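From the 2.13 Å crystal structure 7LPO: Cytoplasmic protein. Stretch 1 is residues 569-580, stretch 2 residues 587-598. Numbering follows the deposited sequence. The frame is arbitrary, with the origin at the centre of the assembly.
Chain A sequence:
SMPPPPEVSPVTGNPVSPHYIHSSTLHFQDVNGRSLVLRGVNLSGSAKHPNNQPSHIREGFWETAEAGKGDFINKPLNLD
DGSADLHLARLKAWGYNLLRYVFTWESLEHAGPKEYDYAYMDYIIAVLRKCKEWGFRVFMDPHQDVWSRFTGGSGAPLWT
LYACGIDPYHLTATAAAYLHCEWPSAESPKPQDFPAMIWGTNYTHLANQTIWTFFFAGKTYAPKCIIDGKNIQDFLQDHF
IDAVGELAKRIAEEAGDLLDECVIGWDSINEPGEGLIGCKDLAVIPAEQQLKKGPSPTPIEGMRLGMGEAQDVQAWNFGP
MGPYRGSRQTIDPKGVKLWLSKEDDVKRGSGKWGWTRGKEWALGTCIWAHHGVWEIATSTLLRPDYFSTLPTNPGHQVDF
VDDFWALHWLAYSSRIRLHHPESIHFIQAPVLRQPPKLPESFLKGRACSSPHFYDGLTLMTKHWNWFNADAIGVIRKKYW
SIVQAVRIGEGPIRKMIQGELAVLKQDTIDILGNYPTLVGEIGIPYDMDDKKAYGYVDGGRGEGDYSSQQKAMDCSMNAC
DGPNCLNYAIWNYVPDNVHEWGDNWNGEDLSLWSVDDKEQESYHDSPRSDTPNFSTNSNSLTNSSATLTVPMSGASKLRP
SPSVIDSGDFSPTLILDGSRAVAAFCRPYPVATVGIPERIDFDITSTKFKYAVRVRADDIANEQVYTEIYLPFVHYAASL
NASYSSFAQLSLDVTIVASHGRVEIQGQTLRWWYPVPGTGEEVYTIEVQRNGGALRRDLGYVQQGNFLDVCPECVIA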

ATOM      1  N   ALA A 569       2.238  -5.912   6.566  1.00 13.98           N
ATOM      2  CA  ALA A 569       3.438  -5.276   6.038  1.00 13.99           C
ATOM      3  C   ALA A 569       3.353  -3.797   6.390  1.00 14.41           C
ATOM      4  O   ALA A 569       2.465  -3.087   5.903  1.00 14.04           O
ATOM      5  CB  ALA A 569       3.563  -5.476   4.524  1.00 13.98           C
ATOM      6  N   ILE A 570       4.267  -3.350   7.247  1.00 14.02           N
ATOM      7  CA  ILE A 570       4.327  -1.951   7.635  1.00 14.05           C
ATOM      8  C   ILE A 570       4.781  -1.091   6.459  1.00 14.07           C
ATOM      9  O   ILE A 570       5.737  -1.427   5.748  1.00 14.06           O
ATOM     10  CB  ILE A 570       5.282  -1.782   8.829  1.00 14.06           C
ATOM     11  CG1 ILE A 570       4.808  -2.612  10.027  1.00 15.28           C
ATOM     12  CG2 ILE A 570       5.413  -0.313   9.167  1.00 14.09           C
ATOM     13  CD1 ILE A 570       5.826  -2.670  11.165  1.00 14.52           C
ATOM     14  N   TRP A 571       4.100   0.034   6.255  1.00 14.10           N
ATOM     15  CA  TRP A 571       4.555   1.078   5.341  1.00 14.12           C
ATOM     16  C   TRP A 571       5.307   2.129   6.157  1.00 14.15           C
ATOM     17  O   TRP A 571       4.701   2.782   7.014  1.00 14.17           O
ATOM     18  CB  TRP A 571       3.381   1.730   4.593  1.00 14.15           C
ATOM     19  CG  TRP A 571       3.875   2.670   3.529  1.00 14.17           C
ATOM     20  CD1 TRP A 571       4.211   3.984   3.681  1.00 14.21           C
ATOM     21  CD2 TRP A 571       4.141   2.345   2.157  1.00 14.16           C
ATOM     22  NE1 TRP A 571       4.681   4.495   2.491  1.00 14.23           N
ATOM     23  CE2 TRP A 571       4.649   3.511   1.540  1.00 14.20           C
ATOM     24  CE3 TRP A 571       4.002   1.184   1.395  1.00 14.13           C
ATOM     25  CZ2 TRP A 571       5.002   3.549   0.191  1.00 15.22           C
ATOM     26  CZ3 TRP A 571       4.358   1.217   0.060  1.00 14.14           C
ATOM     27  CH2 TRP A 571       4.854   2.393  -0.531  1.00 16.36           C
ATOM     28  N   ASN A 572       6.613   2.302   5.914  1.00 15.05           N
ATOM     29  CA  ASN A 572       7.450   1.488   5.039  1.00 14.70           C
ATOM     30  C   ASN A 572       8.903   1.591   5.560  1.00 14.57           C
ATOM     31  O   ASN A 572       9.155   2.150   6.630  1.00 14.39           O
ATOM     32  CB  ASN A 572       7.360   1.937   3.584  1.00 17.76           C
ATOM     33  CG  ASN A 572       7.752   3.385   3.387  1.00 18.79           C
ATOM     34  OD1 ASN A 572       7.691   4.217   4.306  1.00 20.94           O
ATOM     35  ND2 ASN A 572       8.145   3.697   2.173  1.00 19.12           N
ATOM     36  N   TYR A 573       9.849   1.050   4.800  1.00 14.11           N
ATOM     37  CA  TYR A 573      11.276   1.111   5.105  1.00 14.12           C
ATOM     38  C   TYR A 573      11.969   1.795   3.933  1.00 14.27           C
ATOM     39  O   TYR A 573      11.933   1.290   2.807  1.00 14.41           O
ATOM     40  CB  TYR A 573      11.827  -0.297   5.337  1.00 16.52           C
ATOM     41  CG  TYR A 573      13.239  -0.361   5.854  1.00 17.87           C
ATOM     42  CD1 TYR A 573      13.506  -0.316   7.220  1.00 17.41           C
ATOM     43  CD2 TYR A 573      14.314  -0.488   4.973  1.00 21.97           C
ATOM     44  CE1 TYR A 573      14.812  -0.382   7.694  1.00 17.77           C
ATOM     45  CE2 TYR A 573      15.612  -0.565   5.431  1.00 22.51           C
ATOM     46  CZ  TYR A 573      15.861  -0.516   6.795  1.00 21.51           C
ATOM     47  OH  TYR A 573      17.167  -0.582   7.247  1.00 21.77           O
ATOM     48  N   VAL A 574      12.578   2.944   4.189  1.00 15.14           N
ATOM     49  CA  VAL A 574      13.133   3.763   3.118  1.00 15.34           C
ATOM     50  C   VAL A 574      14.597   4.060   3.411  1.00 16.85           C
ATOM     51  O   VAL A 574      14.892   4.969   4.206  1.00 17.93           O
ATOM     52  CB  VAL A 574      12.344   5.072   2.956  1.00 16.17           C
ATOM     53  CG1 VAL A 574      12.866   5.877   1.784  1.00 18.59           C
ATOM     54  CG2 VAL A 574      10.849   4.786   2.801  1.00 14.85           C
ATOM     55  N   PRO A 575      15.534   3.358   2.767  1.00 17.59           N
ATOM     56  CA  PRO A 575      16.961   3.600   3.055  1.00 20.13           C
ATOM     57  C   PRO A 575      17.425   5.045   2.926  1.00 19.54           C
ATOM     58  O   PRO A 575      18.360   5.434   3.639  1.00 19.71           O
ATOM     59  CB  PRO A 575      17.675   2.698   2.039  1.00 21.63           C
ATOM     60  CG  PRO A 575      16.698   1.532   1.845  1.00 22.84           C
ATOM     61  CD  PRO A 575      15.323   2.171   1.910  1.00 20.21           C
ATOM     62  N   ASP A 576      16.816   5.861   2.065  1.00 20.33           N
ATOM     63  CA  ASP A 576      17.300   7.220   1.843  1.00 20.96           C
ATOM     64  C   ASP A 576      16.385   8.280   2.456  1.00 20.06           C
ATOM     65  O   ASP A 576      16.467   9.454   2.083  1.00 21.88           O
ATOM     66  CB  ASP A 576      17.498   7.481   0.346  1.00 26.07           C
ATOM     67  CG  ASP A 576      16.196   7.445  -0.440  1.00 33.49           C
ATOM     68  OD1 ASP A 576      15.125   7.197   0.160  1.00 36.89           O
ATOM     69  OD2 ASP A 576      16.242   7.661  -1.669  1.00 36.42           O
ATOM     70  N   ASN A 577      15.542   7.898   3.409  1.00 16.17           N
ATOM     71  CA  ASN A 577      14.736   8.874   4.134  1.00 15.38           C
ATOM     72  C   ASN A 577      15.630   9.894   4.838  1.00 15.59           C
ATOM     73  O   ASN A 577      16.683   9.556   5.382  1.00 15.88           O
ATOM     74  CB  ASN A 577      13.842   8.150   5.143  1.00 14.35           C
ATOM     75  CG  ASN A 577      13.175   9.099   6.146  1.00 15.33           C
ATOM     76  OD1 ASN A 577      13.821   9.623   7.051  1.00 14.41           O
ATOM     77  ND2 ASN A 577      11.881   9.318   5.979  1.00 14.38           N
ATOM     78  N   VAL A 578      15.215  11.158   4.808  1.00 15.81           N
ATOM     79  CA  VAL A 578      15.911  12.228   5.513  1.00 17.17           C
ATOM     80  C   VAL A 578      14.879  13.090   6.226  1.00 18.34           C
ATOM     81  O   VAL A 578      13.706  13.138   5.849  1.00 21.60           O
ATOM     82  CB  VAL A 578      16.764  13.110   4.574  1.00 18.96           C
ATOM     83  CG1 VAL A 578      18.054  12.394   4.187  1.00 20.29           C
ATOM     84  CG2 VAL A 578      15.967  13.479   3.344  1.00 19.73           C
ATOM     85  N   HIS A 579      15.335  13.797   7.262  1.00 16.55           N
ATOM     86  CA  HIS A 579      14.420  14.644   8.029  1.00 16.35           C
ATOM     87  C   HIS A 579      13.843  15.770   7.177  1.00 14.90           C
ATOM     88  O   HIS A 579      12.672  16.134   7.321  1.00 16.55           O
ATOM     89  CB  HIS A 579      15.130  15.245   9.241  1.00 15.11           C
ATOM     90  CG  HIS A 579      15.463  14.250  10.299  1.00 15.62           C
ATOM     91  ND1 HIS A 579      16.231  14.563  11.399  1.00 14.64           N
ATOM     92  CD2 HIS A 579      15.134  12.944  10.423  1.00 14.56           C
ATOM     93  CE1 HIS A 579      16.375  13.485  12.147  1.00 14.60           C
ATOM     94  NE2 HIS A 579      15.709  12.492  11.584  1.00 14.55           N
ATOM     95  N   GLU A 580      14.658  16.363   6.312  1.00 15.28           N
ATOM     96  CA  GLU A 580      14.210  17.534   5.565  1.00 15.62           C
ATOM     97  C   GLU A 580      13.088  17.180   4.593  1.00 16.38           C
ATOM     98  O   GLU A 580      12.081  17.889   4.512  1.00 14.96           O
ATOM     99  CB  GLU A 580      15.391  18.149   4.818  1.00 20.93           C
ATOM    100  CG  GLU A 580      15.037  19.417   4.067  1.00 27.46           C
ATOM    101  CD  GLU A 580      16.234  20.039   3.382  1.00 33.06           C
ATOM    102  OE1 GLU A 580      17.335  19.446   3.426  1.00 35.27           O
ATOM    103  OE2 GLU A 580      16.065  21.126   2.797  1.00 35.14           O
TER
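Stretch 2 587-598: GEDLSLWSVDDK

How does stretch 2 run along stretch 1? The register answers: Tyr-573 faces Ser-591 with CA atoms 4.7 Å apart, Asn-577 faces Ser-594 at 5.2 Å between CA atoms, and Val-578 faces Asp-596 at 5.9 Å between theirs, so the numbering rises in the same direction on both. Stretch 1 leaves a strand at its start, passes a cis peptide bond before Asn-572 and makes a type I turn from Val-574 to Asn-577. Stretch 2 is loop throughout, apart from a 3-10 segment at 595-597. Together they bury 913 Å².

Which bonds tie the backbones together? Asn-572 uses both of its main-chain polar groups: its N donates to Leu-590 O at 3.2 Å, and its O accepts from Leu-592 N at 3.1 Å. Between these two bonds, Ser-591 CA lies 3.2 Å from Asn-572 O in a CA-H...O contact. Two residues further on, a side chain takes over, as Val-574 N donates to Ser-591 OG at 3.0 Å. That hydroxyl in turn donates to Trp-593 O, 2.7 Å from Ser-591 OG, and so links the pairing to its own loop.

How do polar side chains hold the second half? Asn-577 points toward stretch 2, and its ND2 donates to Asp-589 OD1 at 2.8 Å. Asn-577 O accepts from Ser-594 OG at 3.1 Å. Next, His-579 is held at two points: its N donates to Asp-596 OD2 at 2.8 Å, its NE2 to Asp-597 OD2 at 2.9 Å, both nearly straight. Neighbouring acidic residues thus fix backbone and ring, while Asp-596 CB covers one ring face, 3.4 Å from the centroid of the His-579 ring.

What do the apolar groups and waters add? Near the start, Ile-570 CG2 meets Leu-592 CD2 at 4.0 Å, and Leu-590 CB approaches the edge of the Trp-571 ring, 3.9 Å from Trp-571 CD1. Tyr-573 CE1 packs 3.6 Å from Trp-593 CB; the Tyr-573 ring and the five-membered ring of Trp-593 are near parallel but slid apart, so they barely overlap. Waters bridge gaps too wide for direct bonds. Water 1 accepts from Trp-571 NE1 at 2.9 Å and donates to Glu-588 OE1 at 2.8 Å, whereas water 2 joins Pro-575 O (2.7 Å) and Asn-577 O (2.5 Å) to Val-595 N (2.9 Å).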

ATOM      1  N   GLY A 587       5.901  14.846   0.778  1.00 14.79           N
ATOM      2  CA  GLY A 587       5.871  15.255   2.162  1.00 14.86           C
ATOM      3  C   GLY A 587       5.619  14.138   3.141  1.00 14.75           C
ATOM      4  O   GLY A 587       5.543  14.406   4.342  1.00 17.10           O
ATOM      5  N   GLU A 588       5.488  12.901   2.677  1.00 15.35           N
ATOM      6  CA  GLU A 588       5.290  11.774   3.576  1.00 14.48           C
ATOM      7  C   GLU A 588       6.602  11.366   4.231  1.00 14.46           C
ATOM      8  O   GLU A 588       7.682  11.464   3.640  1.00 14.47           O
ATOM      9  CB  GLU A 588       4.704  10.584   2.825  1.00 14.44           C
ATOM     10  CG  GLU A 588       3.274  10.805   2.398  1.00 14.64           C
ATOM     11  CD  GLU A 588       2.556   9.519   2.063  1.00 15.88           C
ATOM     12  OE1 GLU A 588       3.207   8.453   2.028  1.00 16.84           O
ATOM     13  OE2 GLU A 588       1.338   9.584   1.811  1.00 18.33           O
ATOM     14  N   ASP A 589       6.497  10.883   5.469  1.00 14.53           N
ATOM     15  CA  ASP A 589       7.680  10.464   6.219  1.00 14.51           C
ATOM     16  C   ASP A 589       7.239   9.310   7.122  1.00 14.91           C
ATOM     17  O   ASP A 589       6.965   9.478   8.312  1.00 14.47           O
ATOM     18  CB  ASP A 589       8.285  11.617   7.020  1.00 17.22           C
ATOM     19  CG  ASP A 589       9.592  11.241   7.701  1.00 19.59           C
ATOM     20  OD1 ASP A 589       9.911  10.038   7.787  1.00 19.50           O
ATOM     21  OD2 ASP A 589      10.301  12.161   8.157  1.00 21.58           O
ATOM     22  N   LEU A 590       7.178   8.116   6.538  1.00 15.08           N
ATOM     23  CA  LEU A 590       6.675   6.945   7.240  1.00 16.15           C
ATOM     24  C   LEU A 590       7.732   5.869   7.400  1.00 17.06           C
ATOM     25  O   LEU A 590       7.404   4.761   7.830  1.00 19.08           O
ATOM     26  CB  LEU A 590       5.456   6.369   6.512  1.00 16.73           C
ATOM     27  CG  LEU A 590       4.129   7.082   6.783  1.00 18.30           C
ATOM     28  CD1 LEU A 590       3.917   8.208   5.792  1.00 17.34           C
ATOM     29  CD2 LEU A 590       2.948   6.101   6.719  1.00 21.20           C
ATOM     30  N   SER A 591       8.988   6.164   7.069  1.00 17.40           N
ATOM     31  CA  SER A 591      10.047   5.175   7.204  1.00 16.65           C
ATOM     32  C   SER A 591      10.349   4.879   8.668  1.00 16.35           C
ATOM     33  O   SER A 591      10.441   5.785   9.504  1.00 16.13           O
ATOM     34  CB  SER A 591      11.322   5.652   6.512  1.00 17.15           C
ATOM     35  OG  SER A 591      12.339   4.667   6.611  1.00 16.99           O
ATOM     36  N   LEU A 592      10.526   3.590   8.966  1.00 14.22           N
ATOM     37  CA  LEU A 592      10.943   3.156  10.291  1.00 14.21           C
ATOM     38  C   LEU A 592      12.360   3.595  10.637  1.00 14.23           C
ATOM     39  O   LEU A 592      12.726   3.584  11.819  1.00 14.24           O
ATOM     40  CB  LEU A 592      10.873   1.632  10.384  1.00 14.17           C
ATOM     41  CG  LEU A 592       9.545   0.970  10.051  1.00 15.71           C
ATOM     42  CD1 LEU A 592       9.663  -0.525  10.248  1.00 16.28           C
ATOM     43  CD2 LEU A 592       8.445   1.551  10.913  1.00 18.72           C
ATOM     44  N   TRP A 593      13.162   3.960   9.639  1.00 15.19           N
ATOM     45  CA  TRP A 593      14.602   4.101   9.780  1.00 16.24           C
ATOM     46  C   TRP A 593      15.061   5.279   8.932  1.00 14.66           C
ATOM     47  O   TRP A 593      14.495   5.555   7.872  1.00 14.66           O
ATOM     48  CB  TRP A 593      15.296   2.778   9.371  1.00 17.13           C
ATOM     49  CG  TRP A 593      16.752   2.721   9.669  1.00 19.29           C
ATOM     50  CD1 TRP A 593      17.337   2.237  10.799  1.00 22.22           C
ATOM     51  CD2 TRP A 593      17.819   3.163   8.820  1.00 21.70           C
ATOM     52  NE1 TRP A 593      18.707   2.370  10.717  1.00 23.86           N
ATOM     53  CE2 TRP A 593      19.026   2.930   9.508  1.00 22.63           C
ATOM     54  CE3 TRP A 593      17.870   3.736   7.546  1.00 20.58           C
ATOM     55  CZ2 TRP A 593      20.270   3.256   8.969  1.00 22.59           C
ATOM     56  CZ3 TRP A 593      19.105   4.061   7.016  1.00 20.08           C
ATOM     57  CH2 TRP A 593      20.287   3.827   7.729  1.00 21.20           C
ATOM     58  N   SER A 594      16.075   5.985   9.420  1.00 14.49           N
ATOM     59  CA  SER A 594      16.619   7.137   8.716  1.00 17.38           C
ATOM     60  C   SER A 594      18.063   7.341   9.137  1.00 17.98           C
ATOM     61  O   SER A 594      18.378   7.273  10.329  1.00 18.83           O
ATOM     62  CB  SER A 594      15.821   8.411   9.010  1.00 17.44           C
ATOM     63  OG  SER A 594      16.450   9.545   8.424  1.00 16.05           O
ATOM     64  N   VAL A 595      18.935   7.604   8.156  1.00 20.32           N
ATOM     65  CA  VAL A 595      20.325   7.917   8.475  1.00 21.87           C
ATOM     66  C   VAL A 595      20.407   9.149   9.365  1.00 20.00           C
ATOM     67  O   VAL A 595      21.325   9.269  10.182  1.00 20.89           O
ATOM     68  CB  VAL A 595      21.155   8.121   7.193  1.00 25.37           C
ATOM     69  CG1 VAL A 595      21.211   6.845   6.380  1.00 28.31           C
ATOM     70  CG2 VAL A 595      20.583   9.272   6.378  1.00 27.01           C
ATOM     71  N   ASP A 596      19.475  10.096   9.215  1.00 18.31           N
ATOM     72  CA  ASP A 596      19.492  11.291  10.054  1.00 18.07           C
ATOM     73  C   ASP A 596      19.233  10.980  11.527  1.00 17.28           C
ATOM     74  O   ASP A 596      19.415  11.860  12.376  1.00 19.29           O
ATOM     75  CB  ASP A 596      18.457  12.303   9.555  1.00 22.17           C
ATOM     76  CG  ASP A 596      18.921  13.063   8.319  1.00 24.55           C
ATOM     77  OD1 ASP A 596      20.134  13.047   8.022  1.00 26.88           O
ATOM     78  OD2 ASP A 596      18.074  13.683   7.645  1.00 25.67           O
ATOM     79  N   ASP A 597      18.825   9.761  11.854  1.00 14.91           N
ATOM     80  CA  ASP A 597      18.621   9.366  13.239  1.00 19.64           C
ATOM     81  C   ASP A 597      19.779   8.533  13.779  1.00 26.81           C
ATOM     82  O   ASP A 597      19.694   8.023  14.902  1.00 26.48           O
ATOM     83  CB  ASP A 597      17.302   8.612  13.377  1.00 16.69           C
ATOM     84  CG  ASP A 597      16.111   9.546  13.395  1.00 18.60           C
ATOM     85  OD1 ASP A 597      15.884  10.184  14.438  1.00 19.27           O
ATOM     86  OD2 ASP A 597      15.427   9.688  12.357  1.00 14.46           O
ATOM     87  N   LYS A 598      20.875   8.434  13.031  1.00 34.86           N
ATOM     88  CA  LYS A 598      22.055   7.721  13.492  1.00 37.42           C
ATOM     89  C   LYS A 598      22.847   8.564  14.486  1.00 40.47           C
ATOM     90  O   LYS A 598      22.821   9.799  14.447  1.00 38.52           O
ATOM     91  CB  LYS A 598      22.940   7.338  12.306  1.00 35.13           C
ATOM     92  CG  LYS A 598      22.403   6.151  11.512  1.00 35.46           C
ATOM     93  CD  LYS A 598      23.339   5.782  10.368  1.00 39.69           C
ATOM     94  CE  LYS A 598      24.188   4.564  10.711  1.00 45.15           C
ATOM     95  NZ  LYS A 598      24.012   3.470   9.698  1.00 49.56           N
TER
HETATM   96  O   HOH W   1       5.666   7.183   2.143  1.00 14.31           O
HETATM   97  O   HOH W   2      17.993   7.369   5.414  1.00 29.44           O
HETATM   98  O   HOH W   3      12.792  11.376   8.615  1.00 14.47           O
HETATM   99  O   HOH W   4      10.325  14.603   7.229  1.00 21.28           O
HETATM  100  O   HOH W   5      17.562  16.343   6.527  1.00 19.82           O